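Local coordinates for takeout-like protein 1 (Epiphyas postvittana, PDB 3E8T) that binds ubiquinone-8 in a long internal pocket and probably serves as a carrier of hydrophobic ligands in insects, at residues 64-73 against 84-92; 108-119 against 155-164. All blocks are in the same frame, centred on the assembly; numbering follows the deposited sequence.

Contact 1. Residues 64-73 against 84-92. With UQ8 (Ubiquinone-8), chain B.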
loop_
_atom_site.group_PDB
_atom_site.type_symbol
_atom_site.label_atom_id
_atom_site.label_comp_id
_atom_site.label_asym_id
_atom_site.label_seq_id
_atom_site.Cartn_x
_atom_site.Cartn_y
_atom_site.Cartn_z
ATOM N N LYS A 64 -8.541 -0.294 2.569
ATOM C CA LYS A 64 -9.180 -1.589 2.553
ATOM C C LYS A 64 -8.813 -2.301 1.284
ATOM O O LYS A 64 -8.749 -1.693 0.220
ATOM C CB LYS A 64 -10.693 -1.469 2.683
ATOM C CG LYS A 64 -11.447 -2.851 2.878
ATOM C CD LYS A 64 -12.976 -2.725 3.278
ATOM C CE LYS A 64 -13.767 -4.035 3.039
ATOM N NZ LYS A 64 -15.261 -4.027 3.311
ATOM N N GLY A 65 -8.584 -3.601 1.382
ATOM C CA GLY A 65 -8.450 -4.472 0.238
ATOM C C GLY A 65 -7.216 -5.340 0.192
ATOM O O GLY A 65 -7.150 -6.273 -0.635
ATOM N N LEU A 66 -6.223 -5.110 1.070
ATOM C CA LEU A 66 -4.996 -5.922 1.010
ATOM C C LEU A 66 -5.266 -7.418 1.228
ATOM O O LEU A 66 -4.549 -8.236 0.697
ATOM C CB LEU A 66 -3.931 -5.416 1.980
ATOM C CG LEU A 66 -2.484 -5.863 1.783
ATOM C CD1 LEU A 66 -1.971 -5.534 0.377
ATOM C CD2 LEU A 66 -1.599 -5.167 2.831
ATOM N N LYS A 67 -6.291 -7.771 1.999
ATOM C CA LYS A 67 -6.625 -9.187 2.265
ATOM C C LYS A 67 -6.861 -9.931 0.967
ATOM O O LYS A 67 -6.666 -11.151 0.896
ATOM C CB LYS A 67 -7.895 -9.293 3.131
ATOM C CG LYS A 67 -8.294 -10.700 3.517
ATOM C CD LYS A 67 -9.327 -10.718 4.644
ATOM C CE LYS A 67 -10.721 -10.261 4.232
ATOM N NZ LYS A 67 -11.708 -10.408 5.378
ATOM N N GLY A 68 -7.380 -9.217 -0.027
ATOM C CA GLY A 68 -7.786 -9.772 -1.313
ATOM C C GLY A 68 -6.761 -9.673 -2.408
ATOM O O GLY A 68 -7.049 -9.986 -3.570
ATOM N N ALA A 69 -5.556 -9.247 -2.050
ATOM C CA ALA A 69 -4.522 -9.085 -3.046
ATOM C C ALA A 69 -4.124 -10.415 -3.675
ATOM O O ALA A 69 -4.127 -11.442 -3.000
ATOM C CB ALA A 69 -3.312 -8.410 -2.491
ATOM N N VAL A 70 -3.802 -10.353 -4.964
ATOM C CA VAL A 70 -3.331 -11.502 -5.740
ATOM C C VAL A 70 -1.846 -11.304 -5.952
ATOM O O VAL A 70 -1.413 -10.286 -6.500
ATOM C CB VAL A 70 -4.063 -11.623 -7.046
ATOM C CG1 VAL A 70 -3.517 -12.773 -7.851
ATOM C CG2 VAL A 70 -5.561 -11.837 -6.768
ATOM N N ILE A 71 -1.036 -12.266 -5.502
ATOM C CA ILE A 71 0.388 -12.237 -5.678
ATOM C C ILE A 71 0.717 -12.798 -7.045
ATOM O O ILE A 71 0.462 -13.965 -7.323
ATOM C CB ILE A 71 1.156 -13.022 -4.599
ATOM C CG1 ILE A 71 0.713 -12.645 -3.196
ATOM C CG2 ILE A 71 2.653 -12.842 -4.773
ATOM C CD1 ILE A 71 0.940 -11.208 -2.831
ATOM N N ASP A 72 1.314 -11.992 -7.905
ATOM C CA ASP A 72 1.651 -12.391 -9.252
ATOM C C ASP A 72 2.979 -13.098 -9.316
ATOM O O ASP A 72 3.115 -14.079 -10.068
ATOM C CB ASP A 72 1.588 -11.195 -10.204
ATOM C CG ASP A 72 0.213 -10.590 -10.260
ATOM O OD1 ASP A 72 -0.745 -11.322 -10.626
ATOM O OD2 ASP A 72 0.044 -9.391 -9.904
ATOM N N ASN A 73 3.954 -12.631 -8.554
ATOM C CA ASN A 73 5.268 -13.207 -8.538
ATOM C C ASN A 73 6.072 -12.777 -7.332
ATOM O O ASN A 73 5.971 -11.642 -6.923
ATOM C CB ASN A 73 6.061 -12.826 -9.799
ATOM C CG ASN A 73 7.258 -13.766 -10.029
ATOM O OD1 ASN A 73 7.075 -14.974 -10.154
ATOM N ND2 ASN A 73 8.460 -13.222 -10.027
ATOM N N GLU A 84 11.814 -9.250 -4.985
ATOM C CA GLU A 84 10.865 -8.518 -5.815
ATOM C C GLU A 84 9.524 -9.194 -5.730
ATOM O O GLU A 84 9.424 -10.408 -5.979
ATOM C CB GLU A 84 11.300 -8.502 -7.263
ATOM C CG GLU A 84 12.620 -7.793 -7.515
ATOM C CD GLU A 84 12.900 -7.510 -8.989
ATOM O OE1 GLU A 84 11.994 -7.694 -9.847
ATOM O OE2 GLU A 84 14.039 -7.060 -9.296
ATOM N N VAL A 85 8.494 -8.406 -5.368
ATOM C CA VAL A 85 7.132 -8.880 -5.236
ATOM C C VAL A 85 6.224 -8.043 -6.149
ATOM O O VAL A 85 6.176 -6.810 -6.047
ATOM C CB VAL A 85 6.600 -8.786 -3.768
ATOM C CG1 VAL A 85 5.266 -9.410 -3.677
ATOM C CG2 VAL A 85 7.579 -9.440 -2.761
ATOM N N ASP A 86 5.529 -8.734 -7.040
ATOM C CA ASP A 86 4.553 -8.118 -7.926
ATOM C C ASP A 86 3.186 -8.619 -7.505
ATOM O O ASP A 86 2.985 -9.820 -7.347
ATOM C CB ASP A 86 4.820 -8.539 -9.371
ATOM C CG ASP A 86 6.049 -7.931 -9.915
ATOM O OD1 ASP A 86 6.019 -6.709 -10.103
ATOM O OD2 ASP A 86 7.044 -8.635 -10.155
ATOM N N PHE A 87 2.243 -7.714 -7.271
ATOM C CA PHE A 87 0.893 -8.110 -6.902
ATOM C C PHE A 87 -0.120 -7.090 -7.381
ATOM O O PHE A 87 0.253 -5.997 -7.810
ATOM C CB PHE A 87 0.770 -8.334 -5.370
ATOM C CG PHE A 87 1.058 -7.134 -4.508
ATOM C CD1 PHE A 87 0.019 -6.413 -3.960
ATOM C CD2 PHE A 87 2.374 -6.770 -4.213
ATOM C CE1 PHE A 87 0.248 -5.340 -3.112
ATOM C CE2 PHE A 87 2.614 -5.676 -3.374
ATOM C CZ PHE A 87 1.523 -4.975 -2.858
ATOM N N HIS A 88 -1.387 -7.435 -7.284
ATOM C CA HIS A 88 -2.436 -6.512 -7.648
ATOM C C HIS A 88 -3.667 -6.718 -6.810
ATOM O O HIS A 88 -3.826 -7.751 -6.154
ATOM C CB HIS A 88 -2.755 -6.611 -9.152
ATOM C CG HIS A 88 -3.376 -7.913 -9.553
ATOM N ND1 HIS A 88 -2.645 -9.036 -9.891
ATOM C CD2 HIS A 88 -4.676 -8.274 -9.646
ATOM C CE1 HIS A 88 -3.476 -10.028 -10.196
ATOM N NE2 HIS A 88 -4.713 -9.595 -10.053
ATOM N N LEU A 89 -4.525 -5.685 -6.782
ATOM C CA LEU A 89 -5.741 -5.735 -5.982
ATOM C C LEU A 89 -6.689 -4.616 -6.368
ATOM O O LEU A 89 -6.298 -3.700 -7.099
ATOM C CB LEU A 89 -5.396 -5.598 -4.491
ATOM C CG LEU A 89 -4.864 -4.220 -4.029
ATOM C CD1 LEU A 89 -5.030 -4.142 -2.522
ATOM C CD2 LEU A 89 -3.432 -3.994 -4.414
ATOM N N ASP A 90 -7.931 -4.757 -5.953
ATOM C CA ASP A 90 -8.844 -3.647 -5.827
ATOM C C ASP A 90 -8.749 -3.105 -4.436
ATOM O O ASP A 90 -8.626 -3.871 -3.493
ATOM C CB ASP A 90 -10.298 -4.059 -6.116
ATOM C CG ASP A 90 -10.517 -4.593 -7.527
ATOM O OD1 ASP A 90 -9.683 -4.363 -8.413
ATOM O OD2 ASP A 90 -11.582 -5.254 -7.711
ATOM N N ALA A 91 -8.787 -1.783 -4.282
ATOM C CA ALA A 91 -8.653 -1.202 -2.958
ATOM C C ALA A 91 -9.521 0.009 -2.824
ATOM O O ALA A 91 -9.962 0.589 -3.815
ATOM C CB ALA A 91 -7.229 -0.792 -2.760
ATOM N N THR A 92 -9.754 0.381 -1.583
ATOM C CA THR A 92 -10.453 1.617 -1.297
ATOM C C THR A 92 -9.639 2.393 -0.269
ATOM O O THR A 92 -9.088 1.816 0.656
ATOM C CB THR A 92 -11.935 1.407 -0.803
ATOM O OG1 THR A 92 -12.770 0.872 -1.844
ATOM C CG2 THR A 92 -12.575 2.704 -0.453
HETATM C C45 UQ8 B . -8.870 15.450 -3.281
HETATM C C44 UQ8 B . -8.234 15.417 -4.673
HETATM C C46 UQ8 B . -8.995 16.350 -5.578
HETATM C C43 UQ8 B . -8.183 14.025 -5.274
HETATM C C42 UQ8 B . -7.684 12.991 -4.252
HETATM C C41 UQ8 B . -6.202 13.218 -3.988
HETATM C C39 UQ8 B . -5.466 11.896 -3.966
HETATM C C40 UQ8 B . -4.641 11.462 -2.756
HETATM C C38 UQ8 B . -5.478 11.100 -5.079
HETATM C C37 UQ8 B . -4.848 9.867 -5.174
HETATM C C36 UQ8 B . -5.395 9.227 -6.450
HETATM C C34 UQ8 B . -4.953 7.787 -6.632
HETATM C C35 UQ8 B . -5.579 7.100 -7.662
HETATM C C33 UQ8 B . -4.042 7.195 -5.760
HETATM C C32 UQ8 B . -3.509 5.911 -5.804
HETATM C C31 UQ8 B . -3.104 5.511 -4.360
HETATM C C29 UQ8 B . -2.353 4.189 -4.286
HETATM C C30 UQ8 B . -1.221 3.869 -5.314
HETATM C C28 UQ8 B . -2.680 3.263 -3.302
HETATM C C27 UQ8 B . -2.075 2.024 -3.132
HETATM C C26 UQ8 B . -2.078 1.588 -1.659
HETATM C C24 UQ8 B . -1.631 0.128 -1.523
HETATM C C25 UQ8 B . -2.522 -1.014 -2.039
HETATM C C23 UQ8 B . -0.415 -0.156 -0.941
HETATM C C22 UQ8 B . 0.146 -1.418 -0.728
HETATM C C21 UQ8 B . 1.578 -1.299 -0.205
HETATM C C19 UQ8 B . 2.403 -2.585 -0.267
HETATM C C20 UQ8 B . 3.868 -2.359 0.103
HETATM C C18 UQ8 B . 1.770 -3.753 0.503
HETATM C C17 UQ8 B . 2.680 -4.989 0.496
HETATM C C16 UQ8 B . 1.926 -6.291 0.816
HETATM C C14 UQ8 B . 2.941 -7.376 1.159
HETATM C C15 UQ8 B . 4.253 -7.451 0.357
HETATM C C13 UQ8 B . 2.717 -8.275 2.199
HETATM C C12 UQ8 B . 3.632 -9.265 2.552
HETATM C C11 UQ8 B . 2.981 -10.507 3.194
HETATM C C9 UQ8 B . 3.856 -11.761 3.008
HETATM C C10 UQ8 B . 5.310 -11.414 2.647
HETATM C C8 UQ8 B . 3.786 -12.602 4.280
HETATM C C7 UQ8 B . 5.100 -12.605 5.067
HETATM C C6 UQ8 B . 6.130 -13.631 4.538
HETATM C C1 UQ8 B . 7.470 -13.248 4.400
HETATM C C1M UQ8 B . 7.824 -11.944 4.743
HETATM C C2 UQ8 B . 8.444 -14.133 3.923
HETATM O O2 UQ8 B . 9.626 -13.795 3.807
HETATM C C3 UQ8 B . 8.092 -15.430 3.583
HETATM O O3 UQ8 B . 9.043 -16.290 3.120
HETATM C C3M UQ8 B . 9.707 -16.920 4.215
HETATM C C4 UQ8 B . 6.770 -15.839 3.701
HETATM O O4 UQ8 B . 6.442 -17.121 3.360
HETATM C C4M UQ8 B . 6.889 -17.422 2.029
HETATM C C5 UQ8 B . 5.796 -14.947 4.173
HETATM O O5 UQ8 B . 4.632 -15.343 4.278
HETATM O O HOH W 1 -8.827 -6.464 -2.687
HETATM O O HOH W 2 -8.768 -7.464 -5.100
HETATM O O HOH W 3 8.624 -10.532 -8.931
#
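His-88 and Asp-72 meet across two antiparallel strands of a beta hairpin, and the imidazole shows how one side chain can serve two chemistries. CB starts on the face of the sheet shared with Val-70, 4.0 Å from Asp-72 OD2, and CG, 3.7 Å from the same oxygen, sits between the backbone N and the carbonyl carbon (chi1 67°), which lays the ring beside Val-70. ND1 gives a nearly straight hydrogen bond to Asp-72 OD2 (2.7 Å), received on the syn lone pair, with the carboxylate turned 9° from the ring plane. CE1 and NE2 lie under Val-70 CB, a CH-pi contact 3.9 Å from the ring centroid; CE1 also nears Asp-72 OD1, NE2 Val-70 CG1, and the ring of His-122 stacks on the imidazole. Asp-72 is placed by a classic beta bulge, in which Asp-86 O accepts from both Asp-72 N (2.8 Å) and Asn-73 N (3.2 Å). Phe-87 turns to the opposite face: its CB packs on Ile-71 CD1 at 3.8 Å, and its CZ reaches UQ8 C17 at 3.5 Å. Leu-89 CD2 and, in one of its two conformers, Leu-66 CD1 also touch the isoprenoid tail. The chemistry is thus divided by face: a hydrogen-bonded His-carboxylate pair, its imidazole probably favoured as protonated, and behind it an apolar wall of Leu-66, Phe-87 and Leu-89 that suits the hydrocarbon tail.

Contact 2. Residues 108-119 against 155-164. With UQ8 (Ubiquinone-8), chain B.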
loop_
_atom_site.group_PDB
_atom_site.type_symbol
_atom_site.label_atom_id
_atom_site.label_comp_id
_atom_site.label_asym_id
_atom_site.label_seq_id
_atom_site.Cartn_x
_atom_site.Cartn_y
_atom_site.Cartn_z
ATOM N N ILE A 108 -10.039 23.999 -6.589
ATOM C CA ILE A 108 -10.734 23.086 -5.672
ATOM C C ILE A 108 -10.717 23.647 -4.287
ATOM O O ILE A 108 -9.735 24.207 -3.840
ATOM C CB ILE A 108 -10.133 21.640 -5.724
ATOM C CG1 ILE A 108 -11.028 20.639 -5.005
ATOM C CG2 ILE A 108 -8.672 21.630 -5.202
ATOM C CD1 ILE A 108 -10.702 19.206 -5.319
ATOM N N THR A 109 -11.834 23.415 -3.585
ATOM C CA THR A 109 -11.838 23.493 -2.128
ATOM C C THR A 109 -12.774 22.390 -1.639
ATOM O O THR A 109 -13.767 22.070 -2.273
ATOM C CB THR A 109 -12.316 24.823 -1.534
ATOM O OG1 THR A 109 -13.672 25.077 -1.949
ATOM C CG2 THR A 109 -11.357 25.987 -1.831
ATOM N N GLY A 110 -12.425 21.812 -0.495
ATOM C CA GLY A 110 -13.324 20.851 0.126
ATOM C C GLY A 110 -12.844 20.476 1.498
ATOM O O GLY A 110 -11.675 20.603 1.811
ATOM N N ASP A 111 -13.762 19.986 2.316
ATOM C CA ASP A 111 -13.474 19.511 3.665
ATOM C C ASP A 111 -14.581 18.555 4.040
ATOM O O ASP A 111 -15.695 18.961 4.310
ATOM C CB ASP A 111 -13.452 20.690 4.631
ATOM C CG ASP A 111 -13.021 20.304 6.035
ATOM O OD1 ASP A 111 -13.143 19.137 6.405
ATOM O OD2 ASP A 111 -12.537 21.187 6.792
ATOM N N GLY A 112 -14.269 17.276 3.960
ATOM C CA GLY A 112 -15.297 16.284 4.071
ATOM C C GLY A 112 -14.770 14.880 4.119
ATOM O O GLY A 112 -13.664 14.665 4.596
ATOM N N GLN A 113 -15.565 13.948 3.628
ATOM C CA GLN A 113 -15.164 12.570 3.608
ATOM C C GLN A 113 -14.830 12.136 2.202
ATOM O O GLN A 113 -15.428 12.582 1.225
ATOM C CB GLN A 113 -16.272 11.675 4.167
ATOM C CG GLN A 113 -16.568 11.930 5.625
ATOM C CD GLN A 113 -15.412 11.747 6.554
ATOM O OE1 GLN A 113 -14.781 10.690 6.566
ATOM N NE2 GLN A 113 -15.132 12.765 7.363
ATOM N N MET A 114 -13.856 11.230 2.100
ATOM C CA MET A 114 -13.416 10.667 0.834
ATOM C C MET A 114 -13.677 9.170 0.769
ATOM O O MET A 114 -13.480 8.477 1.774
ATOM C CB MET A 114 -11.884 10.880 0.696
ATOM C CG MET A 114 -11.318 10.280 -0.587
ATOM S SD MET A 114 -9.585 10.722 -0.786
ATOM C CE MET A 114 -8.811 9.454 0.222
ATOM N N LYS A 115 -14.035 8.700 -0.419
ATOM C CA LYS A 115 -13.995 7.282 -0.748
ATOM C C LYS A 115 -13.388 7.185 -2.147
ATOM O O LYS A 115 -13.995 7.606 -3.124
ATOM C CB LYS A 115 -15.382 6.660 -0.764
ATOM C CG LYS A 115 -15.396 5.178 -1.130
ATOM C CD LYS A 115 -16.777 4.546 -1.034
ATOM C CE LYS A 115 -16.754 3.165 -1.687
ATOM N NZ LYS A 115 -18.099 2.519 -1.685
ATOM N N LEU A 116 -12.161 6.684 -2.216
ATOM C CA LEU A 116 -11.453 6.528 -3.444
ATOM C C LEU A 116 -11.448 5.022 -3.754
ATOM O O LEU A 116 -10.909 4.250 -2.951
ATOM C CB LEU A 116 -10.022 7.097 -3.256
ATOM C CG LEU A 116 -8.991 6.824 -4.345
ATOM C CD1 LEU A 116 -9.530 7.471 -5.642
ATOM C CD2 LEU A 116 -7.656 7.385 -3.957
ATOM N N LYS A 117 -11.976 4.641 -4.894
ATOM C CA LYS A 117 -12.003 3.236 -5.281
ATOM C C LYS A 117 -10.997 3.025 -6.394
ATOM O O LYS A 117 -10.980 3.784 -7.349
ATOM C CB LYS A 117 -13.382 2.842 -5.797
ATOM C CG LYS A 117 -14.526 3.059 -4.825
ATOM C CD LYS A 117 -15.870 2.712 -5.434
ATOM C CE LYS A 117 -15.994 1.235 -5.778
ATOM N NZ LYS A 117 -17.392 0.817 -6.273
ATOM N N LEU A 118 -10.129 2.047 -6.227
ATOM C CA LEU A 118 -9.074 1.748 -7.166
ATOM C C LEU A 118 -9.298 0.334 -7.702
ATOM O O LEU A 118 -9.432 -0.607 -6.937
ATOM C CB LEU A 118 -7.721 1.780 -6.467
ATOM C CG LEU A 118 -7.381 3.059 -5.751
ATOM C CD1 LEU A 118 -6.104 2.914 -4.904
ATOM C CD2 LEU A 118 -7.284 4.219 -6.703
ATOM N N LYS A 119 -9.365 0.192 -9.017
ATOM C CA LYS A 119 -9.612 -1.098 -9.635
ATOM C C LYS A 119 -8.371 -1.543 -10.364
ATOM O O LYS A 119 -7.859 -0.853 -11.230
ATOM C CB LYS A 119 -10.785 -1.009 -10.592
ATOM C CG LYS A 119 -11.192 -2.355 -11.154
ATOM C CD LYS A 119 -12.400 -2.308 -12.048
ATOM C CE LYS A 119 -12.792 -3.776 -12.446
ATOM N NZ LYS A 119 -13.809 -3.952 -13.547
ATOM N N ASN A 155 -9.260 1.440 -13.453
ATOM C CA ASN A 155 -9.819 2.766 -13.248
ATOM C C ASN A 155 -9.779 3.126 -11.771
ATOM O O ASN A 155 -9.386 2.342 -10.929
ATOM C CB ASN A 155 -11.218 2.933 -13.950
ATOM C CG ASN A 155 -12.181 1.783 -13.652
ATOM O OD1 ASN A 155 -12.483 1.522 -12.502
ATOM N ND2 ASN A 155 -12.632 1.080 -14.689
ATOM N N ALA A 156 -10.103 4.378 -11.532
ATOM C CA ALA A 156 -10.247 4.880 -10.196
ATOM C C ALA A 156 -11.444 5.804 -10.164
ATOM O O ALA A 156 -11.678 6.545 -11.138
ATOM C CB ALA A 156 -9.020 5.602 -9.758
ATOM N N GLN A 157 -12.188 5.757 -9.058
ATOM C CA GLN A 157 -13.335 6.628 -8.870
ATOM C C GLN A 157 -13.219 7.382 -7.595
ATOM O O GLN A 157 -12.732 6.883 -6.574
ATOM C CB GLN A 157 -14.654 5.876 -8.842
ATOM C CG GLN A 157 -15.087 5.327 -10.143
ATOM C CD GLN A 157 -14.579 3.988 -10.306
ATOM O OE1 GLN A 157 -14.699 3.171 -9.387
ATOM N NE2 GLN A 157 -13.985 3.686 -11.498
ATOM N N PHE A 158 -13.649 8.606 -7.687
ATOM C CA PHE A 158 -13.453 9.566 -6.619
ATOM C C PHE A 158 -14.776 9.983 -6.052
ATOM O O PHE A 158 -15.601 10.554 -6.755
ATOM C CB PHE A 158 -12.684 10.807 -7.155
ATOM C CG PHE A 158 -11.324 10.486 -7.692
ATOM C CD1 PHE A 158 -10.190 10.782 -6.961
ATOM C CD2 PHE A 158 -11.174 9.960 -8.980
ATOM C CE1 PHE A 158 -8.968 10.451 -7.432
ATOM C CE2 PHE A 158 -9.950 9.658 -9.449
ATOM C CZ PHE A 158 -8.859 9.874 -8.677
ATOM N N GLY A 159 -14.929 9.788 -4.767
ATOM C CA GLY A 159 -16.095 10.279 -4.010
ATOM C C GLY A 159 -15.561 11.228 -2.955
ATOM O O GLY A 159 -14.726 10.844 -2.142
ATOM N N LEU A 160 -15.968 12.479 -3.021
ATOM C CA LEU A 160 -15.541 13.506 -2.062
ATOM C C LEU A 160 -16.772 14.289 -1.649
ATOM O O LEU A 160 -17.469 14.775 -2.516
ATOM C CB LEU A 160 -14.513 14.474 -2.674
ATOM C CG LEU A 160 -13.203 13.877 -3.145
ATOM C CD1 LEU A 160 -12.466 14.848 -4.118
ATOM C CD2 LEU A 160 -12.310 13.521 -2.015
ATOM N N THR A 161 -17.006 14.398 -0.351
ATOM C CA THR A 161 -18.135 15.175 0.139
ATOM C C THR A 161 -17.728 16.569 0.560
ATOM O O THR A 161 -16.580 16.869 0.835
ATOM C CB THR A 161 -18.860 14.482 1.312
ATOM O OG1 THR A 161 -18.109 14.629 2.499
ATOM C CG2 THR A 161 -19.112 13.005 0.998
ATOM N N ASN A 162 -18.706 17.453 0.535
ATOM C CA ASN A 162 -18.529 18.863 0.867
ATOM C C ASN A 162 -17.386 19.500 0.108
ATOM O O ASN A 162 -16.640 20.332 0.647
ATOM C CB ASN A 162 -18.343 19.043 2.346
ATOM C CG ASN A 162 -18.482 20.498 2.793
ATOM O OD1 ASN A 162 -19.354 21.210 2.289
ATOM N ND2 ASN A 162 -17.664 20.910 3.736
ATOM N N LEU A 163 -17.323 19.221 -1.197
ATOM C CA LEU A 163 -16.584 20.112 -2.084
ATOM C C LEU A 163 -17.358 21.415 -2.211
ATOM O O LEU A 163 -18.588 21.438 -2.228
ATOM C CB LEU A 163 -16.464 19.492 -3.488
ATOM C CG LEU A 163 -15.566 18.245 -3.615
ATOM C CD1 LEU A 163 -15.834 17.582 -4.935
ATOM C CD2 LEU A 163 -14.088 18.644 -3.466
ATOM N N PHE A 164 -16.618 22.501 -2.354
ATOM C CA PHE A 164 -17.185 23.792 -2.773
ATOM C C PHE A 164 -18.340 24.256 -1.917
ATOM O O PHE A 164 -19.370 24.743 -2.414
ATOM C CB PHE A 164 -17.635 23.794 -4.246
ATOM C CG PHE A 164 -16.517 23.432 -5.191
ATOM C CD1 PHE A 164 -15.489 24.295 -5.421
ATOM C CD2 PHE A 164 -16.474 22.194 -5.778
ATOM C CE1 PHE A 164 -14.423 23.929 -6.221
ATOM C CE2 PHE A 164 -15.455 21.847 -6.588
ATOM C CZ PHE A 164 -14.417 22.702 -6.819
HETATM C C45 UQ8 B . -8.870 15.450 -3.281
HETATM C C44 UQ8 B . -8.234 15.417 -4.673
HETATM C C46 UQ8 B . -8.995 16.350 -5.578
HETATM C C43 UQ8 B . -8.183 14.025 -5.274
HETATM C C42 UQ8 B . -7.684 12.991 -4.252
HETATM C C41 UQ8 B . -6.202 13.218 -3.988
HETATM C C39 UQ8 B . -5.466 11.896 -3.966
HETATM C C40 UQ8 B . -4.641 11.462 -2.756
HETATM C C38 UQ8 B . -5.478 11.100 -5.079
HETATM C C37 UQ8 B . -4.848 9.867 -5.174
HETATM C C36 UQ8 B . -5.395 9.227 -6.450
HETATM C C34 UQ8 B . -4.953 7.787 -6.632
HETATM C C35 UQ8 B . -5.579 7.100 -7.662
HETATM C C33 UQ8 B . -4.042 7.195 -5.760
HETATM C C32 UQ8 B . -3.509 5.911 -5.804
HETATM C C31 UQ8 B . -3.104 5.511 -4.360
HETATM C C29 UQ8 B . -2.353 4.189 -4.286
HETATM C C30 UQ8 B . -1.221 3.869 -5.314
HETATM C C28 UQ8 B . -2.680 3.263 -3.302
HETATM C C27 UQ8 B . -2.075 2.024 -3.132
HETATM C C26 UQ8 B . -2.078 1.588 -1.659
HETATM C C24 UQ8 B . -1.631 0.128 -1.523
HETATM C C25 UQ8 B . -2.522 -1.014 -2.039
HETATM C C23 UQ8 B . -0.415 -0.156 -0.941
HETATM C C22 UQ8 B . 0.146 -1.418 -0.728
HETATM C C21 UQ8 B . 1.578 -1.299 -0.205
HETATM C C19 UQ8 B . 2.403 -2.585 -0.267
HETATM C C20 UQ8 B . 3.868 -2.359 0.103
HETATM C C18 UQ8 B . 1.770 -3.753 0.503
HETATM C C17 UQ8 B . 2.680 -4.989 0.496
HETATM C C16 UQ8 B . 1.926 -6.291 0.816
HETATM C C14 UQ8 B . 2.941 -7.376 1.159
HETATM C C15 UQ8 B . 4.253 -7.451 0.357
HETATM C C13 UQ8 B . 2.717 -8.275 2.199
HETATM C C12 UQ8 B . 3.632 -9.265 2.552
HETATM C C11 UQ8 B . 2.981 -10.507 3.194
HETATM C C9 UQ8 B . 3.856 -11.761 3.008
HETATM C C10 UQ8 B . 5.310 -11.414 2.647
HETATM C C8 UQ8 B . 3.786 -12.602 4.280
HETATM C C7 UQ8 B . 5.100 -12.605 5.067
HETATM C C6 UQ8 B . 6.130 -13.631 4.538
HETATM C C1 UQ8 B . 7.470 -13.248 4.400
HETATM C C1M UQ8 B . 7.824 -11.944 4.743
HETATM C C2 UQ8 B . 8.444 -14.133 3.923
HETATM O O2 UQ8 B . 9.626 -13.795 3.807
HETATM C C3 UQ8 B . 8.092 -15.430 3.583
HETATM O O3 UQ8 B . 9.043 -16.290 3.120
HETATM C C3M UQ8 B . 9.707 -16.920 4.215
HETATM C C4 UQ8 B . 6.770 -15.839 3.701
HETATM O O4 UQ8 B . 6.442 -17.121 3.360
HETATM C C4M UQ8 B . 6.889 -17.422 2.029
HETATM C C5 UQ8 B . 5.796 -14.947 4.173
HETATM O O5 UQ8 B . 4.632 -15.343 4.278
#
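Asn-155 lies against Lys-119 and Gln-157 against Lys-117, and these two amides, resting on lysine stems, are the residues with the most surface buried here. In one of its two conformers Asn-155 OD1 sits 3.6 Å from Lys-119 CB, while Gln-157 OE1 approaches Lys-117 CB at 3.8 Å. A bend at chi2 (91°) brings the Gln-157 amide back along its own strand, where NE2 donates to that same Asn-155 OD1 (2.8 Å) from well above its carbonyl plane; the two amides are thereby tied together over the methylene groups. Underneath, paired antiparallel hydrogen bonds join Lys-117 with Gln-157 and Lys-115 with Gly-159. Beyond the regular strands Phe-164, third in buried surface after the two amides, donates its backbone N to Thr-109 O at 2.9 Å, and the same oxygen stands over the centre of its ring. The other face of the sheet is apolar. Leu-116 CD1, in one of two conformers, rests over the Phe-158 ring, 3.8 Å from its centroid, and Leu-116 CD2 continues to the ubiquinone tail; the edge of that ring meets UQ8 C36. Replacing Phe-158 with an alanine would probably open a gap beneath Leu-116 and beside the tail, leaving the leucine branch free to turn. Ile-108 CD1 (3.3 Å from UQ8 C46) and Leu-160 CD1 meet the last isoprene unit. Amides and lysines towards solvent, branched carbons and a phenyl edge towards the tail: such a lining suggests that this end of the tail is held mainly by apolar contact and fit.

In the fold
Contact 1 and contact 2 are successive panels of one curled antiparallel sheet, their centres about 22 Å apart, and strand 82-100, which supplies one side of contact 1, runs on beside segment 108-119 of contact 2. They join where Ala-91 O lies 2.8 Å from Leu-118 N, a probable hydrogen bond, with Thr-92 CG2, in one of two conformers, packed 3.4 Å from Leu-116 O. Both line the ubiquinone-8 pocket but take different lengths of it: contact 1 meets the middle of the isoprenoid chain, contact 2 the run to its end remote from the quinone ring. They illustrate how a continuous sheet can wall a long tunnel, consistent with a carrier of extended hydrophobic molecules.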